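Putative alpha-L-fucosidase (PDB 4H41) probably hydrolyses alpha-L-fucosides of host glycans, its chain being folded as an eight-stranded TIM barrel of a family whose function is not established. Local coordinates at residues E53-L58 / S318-Y323; D57-H62 / E312-M317; D103-L108 / M114-G119. All coordinates share one frame; numbering follows the deposited sequence.

Interaction 1: E53-L58 / S318-Y323; sequences EKEWDL and SPQSAY
Glu55 and Gln320 mark the nearest approach of the two backbones, their CA atoms 8.0 Å apart: 53-58 is the first part of helix 53-65, while 318-323 has no regular secondary structure and turns through a type I beta turn from Ser318 to Ser321. That turn is closed by Ser321 N to Ser318 O and stiffened by an ST turn in which Ser318 OG accepts from Gln320 N. Of 318-323, Gln320 is the residue that touches 53-58. Its CG lies anti to the backbone N (chi1 -164°) and the chain is extended beyond it, which carries the amide to the helix backbone. There NE2 gives a 2.8 Å hydrogen bond to Glu55 O, nearly straight at 164° and close to the amide's own plane, although it meets the carbonyl tilted out of the carbonyl plane. The contact joins the helix after the first barrel strand, 34-39, to the loop that follows helix 313-316, beyond the last strand, 307-310, of the TIM barrel. NE2 also bonds to Asp59 OD1, one turn further along the helix. OE1 rests on aliphatic carbon, 3.3 Å from Glu55 CB and 3.6 Å from Leu58 CD2. Replacing Gln320 by an alanine would probably leave Glu55 O without this donor and open a gap beside Leu58 CD2. The Glu55 chain, bent at chi2, crosses Gln320 at about a right angle and leads its carboxylate away, where OE1 accepts from Gly52 N.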
loop_
_atom_site.group_PDB
_atom_site.type_symbol
_atom_site.label_atom_id
_atom_site.label_comp_id
_atom_site.label_asym_id
_atom_site.label_seq_id
_atom_site.Cartn_x
_atom_site.Cartn_y
_atom_site.Cartn_z
ATOM N N GLU B 53 3.489 -24.563 1.303
ATOM C CA GLU B 53 2.704 -25.521 0.518
ATOM C C GLU B 53 1.245 -25.596 0.984
ATOM O O GLU B 53 0.365 -25.759 0.154
ATOM C CB GLU B 53 3.332 -26.912 0.556
ATOM C CG GLU B 53 2.654 -27.846 -0.436
ATOM C CD GLU B 53 3.442 -29.045 -0.890
ATOM O OE1 GLU B 53 4.681 -28.938 -1.050
ATOM O OE2 GLU B 53 2.790 -30.047 -1.254
ATOM N N LYS B 54 0.975 -25.455 2.283
ATOM C CA LYS B 54 -0.420 -25.498 2.775
ATOM C C LYS B 54 -1.283 -24.405 2.161
ATOM O O LYS B 54 -2.412 -24.657 1.702
ATOM C CB LYS B 54 -0.443 -25.361 4.292
ATOM C CG LYS B 54 -1.803 -25.529 4.928
ATOM C CD LYS B 54 -1.727 -25.264 6.434
ATOM C CE LYS B 54 -2.818 -25.968 7.183
ATOM N NZ LYS B 54 -2.945 -25.484 8.588
ATOM N N GLU B 55 -0.747 -23.189 2.146
ATOM C CA GLU B 55 -1.433 -22.033 1.576
ATOM C C GLU B 55 -1.579 -22.167 0.069
ATOM O O GLU B 55 -2.643 -21.847 -0.482
ATOM C CB GLU B 55 -0.669 -20.750 1.904
ATOM C CG GLU B 55 -0.725 -20.361 3.374
ATOM C CD GLU B 55 0.154 -21.167 4.303
ATOM O OE1 GLU B 55 1.203 -21.672 3.842
ATOM O OE2 GLU B 55 -0.178 -21.263 5.503
ATOM N N TRP B 56 -0.546 -22.682 -0.607
ATOM C CA TRP B 56 -0.629 -22.841 -2.071
ATOM C C TRP B 56 -1.644 -23.904 -2.433
ATOM O O TRP B 56 -2.433 -23.702 -3.359
ATOM C CB TRP B 56 0.739 -23.140 -2.671
ATOM C CG TRP B 56 1.506 -21.892 -2.943
ATOM C CD1 TRP B 56 2.613 -21.437 -2.292
ATOM C CD2 TRP B 56 1.171 -20.898 -3.912
ATOM N NE1 TRP B 56 3.016 -20.238 -2.832
ATOM C CE2 TRP B 56 2.141 -19.879 -3.822
ATOM C CE3 TRP B 56 0.110 -20.737 -4.814
ATOM C CZ2 TRP B 56 2.077 -18.708 -4.603
ATOM C CZ3 TRP B 56 0.119 -19.631 -5.655
ATOM C CH2 TRP B 56 1.092 -18.632 -5.533
ATOM N N ASP B 57 -1.717 -24.994 -1.675
ATOM C CA ASP B 57 -2.729 -26.027 -1.905
ATOM C C ASP B 57 -4.134 -25.431 -1.785
ATOM O O ASP B 57 -4.994 -25.660 -2.644
ATOM C CB ASP B 57 -2.556 -27.175 -0.916
ATOM C CG ASP B 57 -3.693 -28.174 -0.995
ATOM O OD1 ASP B 57 -3.690 -28.996 -1.936
ATOM O OD2 ASP B 57 -4.635 -28.055 -0.192
ATOM N N LEU B 58 -4.358 -24.651 -0.749
ATOM C CA LEU B 58 -5.662 -23.997 -0.568
ATOM C C LEU B 58 -5.953 -23.006 -1.715
ATOM O O LEU B 58 -7.080 -22.944 -2.207
ATOM C CB LEU B 58 -5.693 -23.293 0.786
ATOM C CG LEU B 58 -6.928 -22.457 1.118
ATOM C CD1 LEU B 58 -8.181 -23.335 1.140
ATOM C CD2 LEU B 58 -6.763 -21.745 2.484
ATOM N N SER B 318 -7.825 -13.813 -4.896
ATOM C CA SER B 318 -8.014 -14.934 -3.988
ATOM C C SER B 318 -8.661 -14.574 -2.679
ATOM O O SER B 318 -8.222 -13.644 -2.025
ATOM C CB SER B 318 -6.669 -15.568 -3.667
ATOM O OG SER B 318 -6.812 -16.579 -2.674
ATOM N N PRO B 319 -9.560 -15.428 -2.157
ATOM C CA PRO B 319 -10.039 -15.242 -0.772
ATOM C C PRO B 319 -8.935 -15.319 0.293
ATOM O O PRO B 319 -9.107 -14.819 1.406
ATOM C CB PRO B 319 -11.016 -16.445 -0.585
ATOM C CG PRO B 319 -11.468 -16.773 -1.940
ATOM C CD PRO B 319 -10.242 -16.554 -2.822
ATOM N N GLN B 320 -7.770 -15.893 -0.055
ATOM C CA GLN B 320 -6.639 -16.007 0.856
ATOM C C GLN B 320 -5.671 -14.839 0.772
ATOM O O GLN B 320 -4.779 -14.723 1.629
ATOM C CB GLN B 320 -5.885 -17.303 0.495
ATOM C CG GLN B 320 -4.925 -17.758 1.567
ATOM C CD GLN B 320 -4.333 -19.120 1.288
ATOM O OE1 GLN B 320 -3.834 -19.746 2.202
ATOM N NE2 GLN B 320 -4.312 -19.606 0.031
ATOM N N SER B 321 -5.831 -13.948 -0.202
ATOM C CA SER B 321 -4.902 -12.839 -0.339
ATOM C C SER B 321 -4.875 -11.923 0.889
ATOM O O SER B 321 -5.916 -11.610 1.475
ATOM C CB SER B 321 -5.239 -11.973 -1.548
ATOM O OG SER B 321 -4.293 -10.919 -1.650
ATOM N N ALA B 322 -3.680 -11.355 1.148
ATOM C CA ALA B 322 -3.496 -10.307 2.167
ATOM C C ALA B 322 -4.277 -9.039 1.800
ATOM O O ALA B 322 -4.544 -8.203 2.665
ATOM C CB ALA B 322 -2.010 -9.976 2.295
ATOM N N TYR B 323 -4.602 -8.856 0.497
ATOM C CA TYR B 323 -5.398 -7.756 0.013
ATOM C C TYR B 323 -6.834 -8.236 0.061
ATOM O O TYR B 323 -7.283 -8.936 -0.847
ATOM C CB TYR B 323 -4.994 -7.345 -1.425
ATOM C CG TYR B 323 -3.517 -7.093 -1.629
ATOM C CD1 TYR B 323 -2.719 -6.572 -0.596
ATOM C CD2 TYR B 323 -2.922 -7.290 -2.868
ATOM C CE1 TYR B 323 -1.388 -6.244 -0.812
ATOM C CE2 TYR B 323 -1.574 -7.014 -3.079
ATOM C CZ TYR B 323 -0.810 -6.492 -2.049
ATOM O OH TYR B 323 0.526 -6.223 -2.222
#

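Interaction 2: D57-H62 / E312-M317; sequences DLDFQH and EFSHFM
Asp59 and Ser314 bring the second turn of helix 53-65 within 6.8 Å, CA to CA, of the short helix 313-316. Ser314 OG donates to Asp59 OD2 over 2.7 Å, on the anti side of that oxygen and 24° out of the carboxylate plane. The same OD2 lies at the edge of the Phe313 ring, in its plane and 3.5 Å from CD1, with carboxylate and ring 60° apart. Phe313 CG is anti to the backbone N (chi1 -180°), which lets the ring reach Asp59 and His62; His62 CB meets its edge, 3.7 Å from CZ. The short helix starts at Glu312, the N-cap, whose OE1 takes both His315 N and His315 ND1, reached from opposite faces of the carboxylate plane. The other Asp59 oxygen, OD1, is bonded to Ser318 OG. Each oxygen of this buried carboxylate therefore has a serine hydroxyl as partner, with the ring's C-H edge beside OD2, where its partial positive charge would probably suit an anion. Donors to both oxygens would probably stabilise a charged carboxylate in this buried place.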
loop_
_atom_site.group_PDB
_atom_site.type_symbol
_atom_site.label_atom_id
_atom_site.label_comp_id
_atom_site.label_asym_id
_atom_site.label_seq_id
_atom_site.Cartn_x
_atom_site.Cartn_y
_atom_site.Cartn_z
ATOM N N ASP B 57 -1.717 -24.994 -1.675
ATOM C CA ASP B 57 -2.729 -26.027 -1.905
ATOM C C ASP B 57 -4.134 -25.431 -1.785
ATOM O O ASP B 57 -4.994 -25.660 -2.644
ATOM C CB ASP B 57 -2.556 -27.175 -0.916
ATOM C CG ASP B 57 -3.693 -28.174 -0.995
ATOM O OD1 ASP B 57 -3.690 -28.996 -1.936
ATOM O OD2 ASP B 57 -4.635 -28.055 -0.192
ATOM N N LEU B 58 -4.358 -24.651 -0.749
ATOM C CA LEU B 58 -5.662 -23.997 -0.568
ATOM C C LEU B 58 -5.953 -23.006 -1.715
ATOM O O LEU B 58 -7.080 -22.944 -2.207
ATOM C CB LEU B 58 -5.693 -23.293 0.786
ATOM C CG LEU B 58 -6.928 -22.457 1.118
ATOM C CD1 LEU B 58 -8.181 -23.335 1.140
ATOM C CD2 LEU B 58 -6.763 -21.745 2.484
ATOM N N ASP B 59 -4.936 -22.275 -2.189
ATOM C CA ASP B 59 -5.176 -21.366 -3.310
ATOM C C ASP B 59 -5.532 -22.111 -4.567
ATOM O O ASP B 59 -6.416 -21.650 -5.305
ATOM C CB ASP B 59 -3.990 -20.408 -3.602
ATOM C CG ASP B 59 -4.504 -18.992 -3.632
ATOM O OD1 ASP B 59 -5.288 -18.636 -2.739
ATOM O OD2 ASP B 59 -4.144 -18.248 -4.572
ATOM N N PHE B 60 -4.929 -23.263 -4.803
ATOM C CA PHE B 60 -5.278 -24.057 -5.986
ATOM C C PHE B 60 -6.747 -24.509 -5.899
ATOM O O PHE B 60 -7.434 -24.599 -6.926
ATOM C CB PHE B 60 -4.338 -25.238 -6.156
ATOM C CG PHE B 60 -3.128 -24.937 -7.026
ATOM C CD1 PHE B 60 -2.162 -24.017 -6.612
ATOM C CD2 PHE B 60 -2.942 -25.592 -8.241
ATOM C CE1 PHE B 60 -1.048 -23.731 -7.407
ATOM C CE2 PHE B 60 -1.801 -25.338 -9.016
ATOM C CZ PHE B 60 -0.843 -24.442 -8.570
ATOM N N GLN B 61 -7.242 -24.798 -4.681
ATOM C CA GLN B 61 -8.652 -25.130 -4.473
ATOM C C GLN B 61 -9.564 -23.942 -4.824
ATOM O O GLN B 61 -10.591 -24.149 -5.485
ATOM C CB GLN B 61 -8.912 -25.551 -3.030
ATOM C CG GLN B 61 -8.235 -26.848 -2.610
ATOM C CD GLN B 61 -8.509 -27.114 -1.168
ATOM O OE1 GLN B 61 -9.674 -27.141 -0.759
ATOM N NE2 GLN B 61 -7.473 -27.379 -0.373
ATOM N N HIS B 62 -9.162 -22.706 -4.439
ATOM C CA HIS B 62 -9.948 -21.492 -4.755
ATOM C C HIS B 62 -9.955 -21.280 -6.272
ATOM O O HIS B 62 -10.971 -20.882 -6.840
ATOM C CB HIS B 62 -9.410 -20.208 -4.032
ATOM C CG HIS B 62 -9.511 -20.217 -2.527
ATOM N ND1 HIS B 62 -10.697 -20.546 -1.882
ATOM C CD2 HIS B 62 -8.605 -19.834 -1.602
ATOM C CE1 HIS B 62 -10.452 -20.424 -0.584
ATOM N NE2 HIS B 62 -9.196 -20.009 -0.364
ATOM N N GLU B 312 -3.094 -11.325 -11.356
ATOM C CA GLU B 312 -2.656 -12.616 -10.830
ATOM C C GLU B 312 -3.645 -13.052 -9.783
ATOM O O GLU B 312 -3.982 -12.250 -8.909
ATOM C CB GLU B 312 -1.249 -12.489 -10.214
ATOM C CG GLU B 312 -0.624 -13.826 -9.850
ATOM C CD GLU B 312 -0.190 -14.049 -8.409
ATOM O OE1 GLU B 312 -0.664 -13.305 -7.527
ATOM O OE2 GLU B 312 0.599 -14.989 -8.153
ATOM N N PHE B 313 -4.099 -14.272 -9.852
ATOM C CA PHE B 313 -5.138 -14.735 -8.931
ATOM C C PHE B 313 -4.743 -14.638 -7.466
ATOM O O PHE B 313 -5.530 -14.092 -6.671
ATOM C CB PHE B 313 -5.538 -16.161 -9.249
ATOM C CG PHE B 313 -6.603 -16.722 -8.355
ATOM C CD1 PHE B 313 -6.269 -17.391 -7.184
ATOM C CD2 PHE B 313 -7.938 -16.631 -8.701
ATOM C CE1 PHE B 313 -7.257 -17.888 -6.338
ATOM C CE2 PHE B 313 -8.925 -17.103 -7.837
ATOM C CZ PHE B 313 -8.575 -17.746 -6.671
ATOM N N SER B 314 -3.599 -15.215 -7.089
ATOM C CA SER B 314 -3.236 -15.327 -5.658
ATOM C C SER B 314 -3.244 -13.996 -4.890
ATOM O O SER B 314 -3.598 -13.993 -3.719
ATOM C CB SER B 314 -1.914 -16.032 -5.476
ATOM O OG SER B 314 -2.043 -17.334 -6.041
ATOM N N HIS B 315 -2.753 -12.920 -5.488
ATOM C CA HIS B 315 -2.761 -11.623 -4.824
ATOM C C HIS B 315 -4.035 -10.856 -5.043
ATOM O O HIS B 315 -4.472 -10.096 -4.148
ATOM C CB HIS B 315 -1.607 -10.750 -5.336
ATOM C CG HIS B 315 -0.257 -11.130 -4.807
ATOM N ND1 HIS B 315 0.470 -12.156 -5.357
ATOM C CD2 HIS B 315 0.465 -10.582 -3.802
ATOM C CE1 HIS B 315 1.607 -12.207 -4.675
ATOM N NE2 HIS B 315 1.657 -11.246 -3.766
ATOM N N PHE B 316 -4.574 -10.913 -6.267
ATOM C CA PHE B 316 -5.622 -9.982 -6.644
ATOM C C PHE B 316 -7.037 -10.532 -6.742
ATOM O O PHE B 316 -7.948 -9.716 -6.775
ATOM C CB PHE B 316 -5.225 -9.257 -7.924
ATOM C CG PHE B 316 -3.893 -8.559 -7.733
ATOM C CD1 PHE B 316 -3.772 -7.486 -6.866
ATOM C CD2 PHE B 316 -2.751 -9.003 -8.387
ATOM C CE1 PHE B 316 -2.546 -6.848 -6.665
ATOM C CE2 PHE B 316 -1.521 -8.345 -8.200
ATOM C CZ PHE B 316 -1.425 -7.305 -7.309
HETATM N N MSE B 317 -7.249 -11.851 -6.724
HETATM C CA MSE B 317 -8.590 -12.425 -6.736
HETATM C C MSE B 317 -8.805 -13.484 -5.697
HETATM O O MSE B 317 -9.901 -14.011 -5.616
HETATM C CB MSE B 317 -8.915 -13.021 -8.118
HETATM C CG MSE B 317 -8.749 -12.076 -9.223
HETATM SE SE MSE B 317 -9.281 -12.912 -10.955
HETATM C CE MSE B 317 -11.156 -13.289 -10.516
#

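Interaction 3: D103-L108 / M114-G119; sequences DMYLRL and MKFYFG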
loop_
_atom_site.group_PDB
_atom_site.type_symbol
_atom_site.label_atom_id
_atom_site.label_comp_id
_atom_site.label_asym_id
_atom_site.label_seq_id
_atom_site.Cartn_x
_atom_site.Cartn_y
_atom_site.Cartn_z
ATOM N N ASP B 103 8.723 -28.052 -8.443
ATOM C CA ASP B 103 8.231 -29.340 -7.950
ATOM C C ASP B 103 6.865 -29.152 -7.291
ATOM O O ASP B 103 5.929 -29.894 -7.577
ATOM C CB ASP B 103 9.214 -29.936 -6.933
ATOM C CG ASP B 103 8.616 -31.081 -6.123
ATOM O OD1 ASP B 103 8.431 -32.171 -6.691
ATOM O OD2 ASP B 103 8.262 -30.856 -4.940
HETATM N N MSE B 104 6.741 -28.141 -6.430
HETATM C CA MSE B 104 5.500 -27.911 -5.701
HETATM C C MSE B 104 4.364 -27.605 -6.638
HETATM O O MSE B 104 3.303 -28.222 -6.517
HETATM C CB MSE B 104 5.647 -26.754 -4.696
HETATM C CG MSE B 104 4.451 -26.615 -3.787
HETATM SE SE MSE B 104 4.525 -24.950 -2.842
HETATM C CE MSE B 104 4.172 -23.760 -4.368
ATOM N N TYR B 105 4.554 -26.648 -7.543
ATOM C CA TYR B 105 3.488 -26.285 -8.484
ATOM C C TYR B 105 3.118 -27.424 -9.404
ATOM O O TYR B 105 1.946 -27.594 -9.699
ATOM C CB TYR B 105 3.861 -25.060 -9.321
ATOM C CG TYR B 105 3.950 -23.787 -8.528
ATOM C CD1 TYR B 105 2.935 -23.416 -7.640
ATOM C CD2 TYR B 105 4.993 -22.890 -8.727
ATOM C CE1 TYR B 105 2.978 -22.205 -6.965
ATOM C CE2 TYR B 105 5.043 -21.676 -8.047
ATOM C CZ TYR B 105 4.034 -21.339 -7.171
ATOM O OH TYR B 105 4.068 -20.128 -6.532
ATOM N N LEU B 106 4.087 -28.186 -9.890
ATOM C CA LEU B 106 3.785 -29.344 -10.745
ATOM C C LEU B 106 2.936 -30.374 -9.990
ATOM O O LEU B 106 1.985 -30.904 -10.572
ATOM C CB LEU B 106 5.052 -29.959 -11.271
ATOM C CG LEU B 106 5.700 -29.175 -12.411
ATOM C CD1 LEU B 106 7.120 -29.634 -12.647
ATOM C CD2 LEU B 106 4.931 -29.336 -13.704
ATOM N N ARG B 107 3.231 -30.626 -8.709
ATOM C CA ARG B 107 2.452 -31.577 -7.899
ATOM C C ARG B 107 1.048 -31.038 -7.648
ATOM O O ARG B 107 0.078 -31.784 -7.720
ATOM C CB ARG B 107 3.156 -31.892 -6.573
ATOM C CG ARG B 107 4.339 -32.835 -6.762
ATOM C CD ARG B 107 4.928 -33.312 -5.444
ATOM N NE ARG B 107 5.594 -32.235 -4.716
ATOM C CZ ARG B 107 5.095 -31.532 -3.710
ATOM N NH1 ARG B 107 3.866 -31.777 -3.259
ATOM N NH2 ARG B 107 5.817 -30.566 -3.146
ATOM N N LEU B 108 0.927 -29.739 -7.366
ATOM C CA LEU B 108 -0.385 -29.146 -7.124
ATOM C C LEU B 108 -1.205 -29.124 -8.418
ATOM O O LEU B 108 -2.395 -29.421 -8.381
ATOM C CB LEU B 108 -0.258 -27.737 -6.535
ATOM C CG LEU B 108 0.305 -27.681 -5.121
ATOM C CD1 LEU B 108 0.489 -26.245 -4.672
ATOM C CD2 LEU B 108 -0.600 -28.444 -4.113
HETATM N N MSE B 114 -4.742 -29.530 -13.524
HETATM C CA MSE B 114 -4.442 -28.317 -14.263
HETATM C C MSE B 114 -3.178 -28.517 -15.103
HETATM O O MSE B 114 -2.368 -29.391 -14.804
HETATM C CB MSE B 114 -4.264 -27.136 -13.300
HETATM C CG MSE B 114 -5.582 -26.707 -12.597
HETATM SE SE MSE B 114 -5.113 -25.450 -11.316
HETATM C CE MSE B 114 -6.762 -25.318 -10.361
ATOM N N LYS B 115 -3.023 -27.725 -16.163
ATOM C CA LYS B 115 -1.807 -27.673 -16.974
ATOM C C LYS B 115 -0.881 -26.616 -16.402
ATOM O O LYS B 115 -1.317 -25.502 -16.105
ATOM C CB LYS B 115 -2.105 -27.347 -18.436
ATOM C CG LYS B 115 -2.601 -28.554 -19.202
ATOM C CD LYS B 115 -2.579 -28.275 -20.700
ATOM C CE LYS B 115 -3.062 -29.386 -21.601
ATOM N NZ LYS B 115 -4.043 -30.342 -20.993
ATOM N N PHE B 116 0.377 -26.979 -16.186
ATOM C CA PHE B 116 1.392 -26.076 -15.690
ATOM C C PHE B 116 2.243 -25.595 -16.871
ATOM O O PHE B 116 2.717 -26.427 -17.651
ATOM C CB PHE B 116 2.273 -26.773 -14.630
ATOM C CG PHE B 116 3.476 -25.974 -14.193
ATOM C CD1 PHE B 116 4.706 -26.149 -14.811
ATOM C CD2 PHE B 116 3.394 -25.081 -13.141
ATOM C CE1 PHE B 116 5.836 -25.477 -14.352
ATOM C CE2 PHE B 116 4.516 -24.362 -12.725
ATOM C CZ PHE B 116 5.736 -24.607 -13.298
ATOM N N TYR B 117 2.443 -24.276 -16.973
ATOM C CA TYR B 117 3.333 -23.649 -17.952
ATOM C C TYR B 117 4.572 -23.124 -17.210
ATOM O O TYR B 117 4.440 -22.406 -16.232
ATOM C CB TYR B 117 2.674 -22.495 -18.699
ATOM C CG TYR B 117 1.775 -22.906 -19.827
ATOM C CD1 TYR B 117 0.630 -23.663 -19.593
ATOM C CD2 TYR B 117 2.001 -22.453 -21.124
ATOM C CE1 TYR B 117 -0.239 -24.002 -20.634
ATOM C CE2 TYR B 117 1.140 -22.785 -22.167
ATOM C CZ TYR B 117 0.004 -23.526 -21.908
ATOM O OH TYR B 117 -0.858 -23.838 -22.918
ATOM N N PHE B 118 5.749 -23.417 -17.745
ATOM C CA PHE B 118 7.035 -23.026 -17.187
ATOM C C PHE B 118 7.505 -21.708 -17.783
ATOM O O PHE B 118 7.736 -21.627 -18.971
ATOM C CB PHE B 118 8.064 -24.142 -17.487
ATOM C CG PHE B 118 9.415 -23.857 -16.883
ATOM C CD1 PHE B 118 9.693 -24.215 -15.576
ATOM C CD2 PHE B 118 10.390 -23.178 -17.607
ATOM C CE1 PHE B 118 10.941 -23.953 -15.019
ATOM C CE2 PHE B 118 11.658 -22.942 -17.057
ATOM C CZ PHE B 118 11.923 -23.340 -15.776
ATOM N N GLY B 119 7.656 -20.690 -16.954
ATOM C CA GLY B 119 8.169 -19.399 -17.397
ATOM C C GLY B 119 9.679 -19.413 -17.533
ATOM O O GLY B 119 10.395 -19.844 -16.615
#
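Phe116 projects from strand 115-119 against Tyr105 and Leu106 of helix 101-111, and these three buried residues make the contact without any hydrogen bond between the segments. Its CG stands anti to the backbone N (chi1 172°), which lets the ring reach Leu106 and Tyr105. Leu106 comes over one face: its CG forms a CH-pi contact 4.3 Å from the centroid of the Phe116 ring, 22° off the normal and displaced toward the rim. The CD2 branch makes the closest approach, 3.4 Å from Phe116 CD1, and also touches the ring's root at CG and CB. With Leu106 CG placed beside its own backbone N (chi1 -76°), chi2 sends CD1 on along the chain and leaves CD2 turned to the Phe116 ring, the two side chains crossing at about a right angle. Helix and strand belong to the barrel's repeating beta-alpha pattern: 101-111 lies, after a hairpin and a short helix, between strand 70-73 and its parallel neighbour 115-119, so the packing lies within a right-handed beta-alpha-beta crossover of the TIM barrel. Tyr105 contributes through CB, 3.5 Å from Phe116 CE2 on the other side of the ring's long axis from CD1. Its phenol leads away from the strand, to an edge-to-face contact with Trp56, while Met73 of strand 70-73 touches both Tyr105 and Phe116. On the helix itself, Arg107 grips Asp103 side-on, NE and NH2 both reaching OD2 at 3.0 Å; Asp103 CG lies at the guanidinium edge, in its plane, while the nitrogens meet OD2 from out of the carboxylate plane, on the same face.

How the interactions relate
Interactions 1 and 2 are neighbours, their centres about 5 Å apart, and both begin on helix 53-65, sharing Asp57 and Leu58; each ties that helix to the chain that follows the last barrel strand, 307-310. Interaction 3 lies about 16 Å from the centre of interaction 1 and 14 Å from that of interaction 2. It is local, joining helix 101-111 to strand 115-119, and is nested within the long loops the other two close. Another side of helix 53-65 meets helix 101-111: Glu53 bridges to Arg107 and Phe60 packs on Leu108 and Tyr105. Helix 53-65 thus links the late chain to the next helix round the barrel.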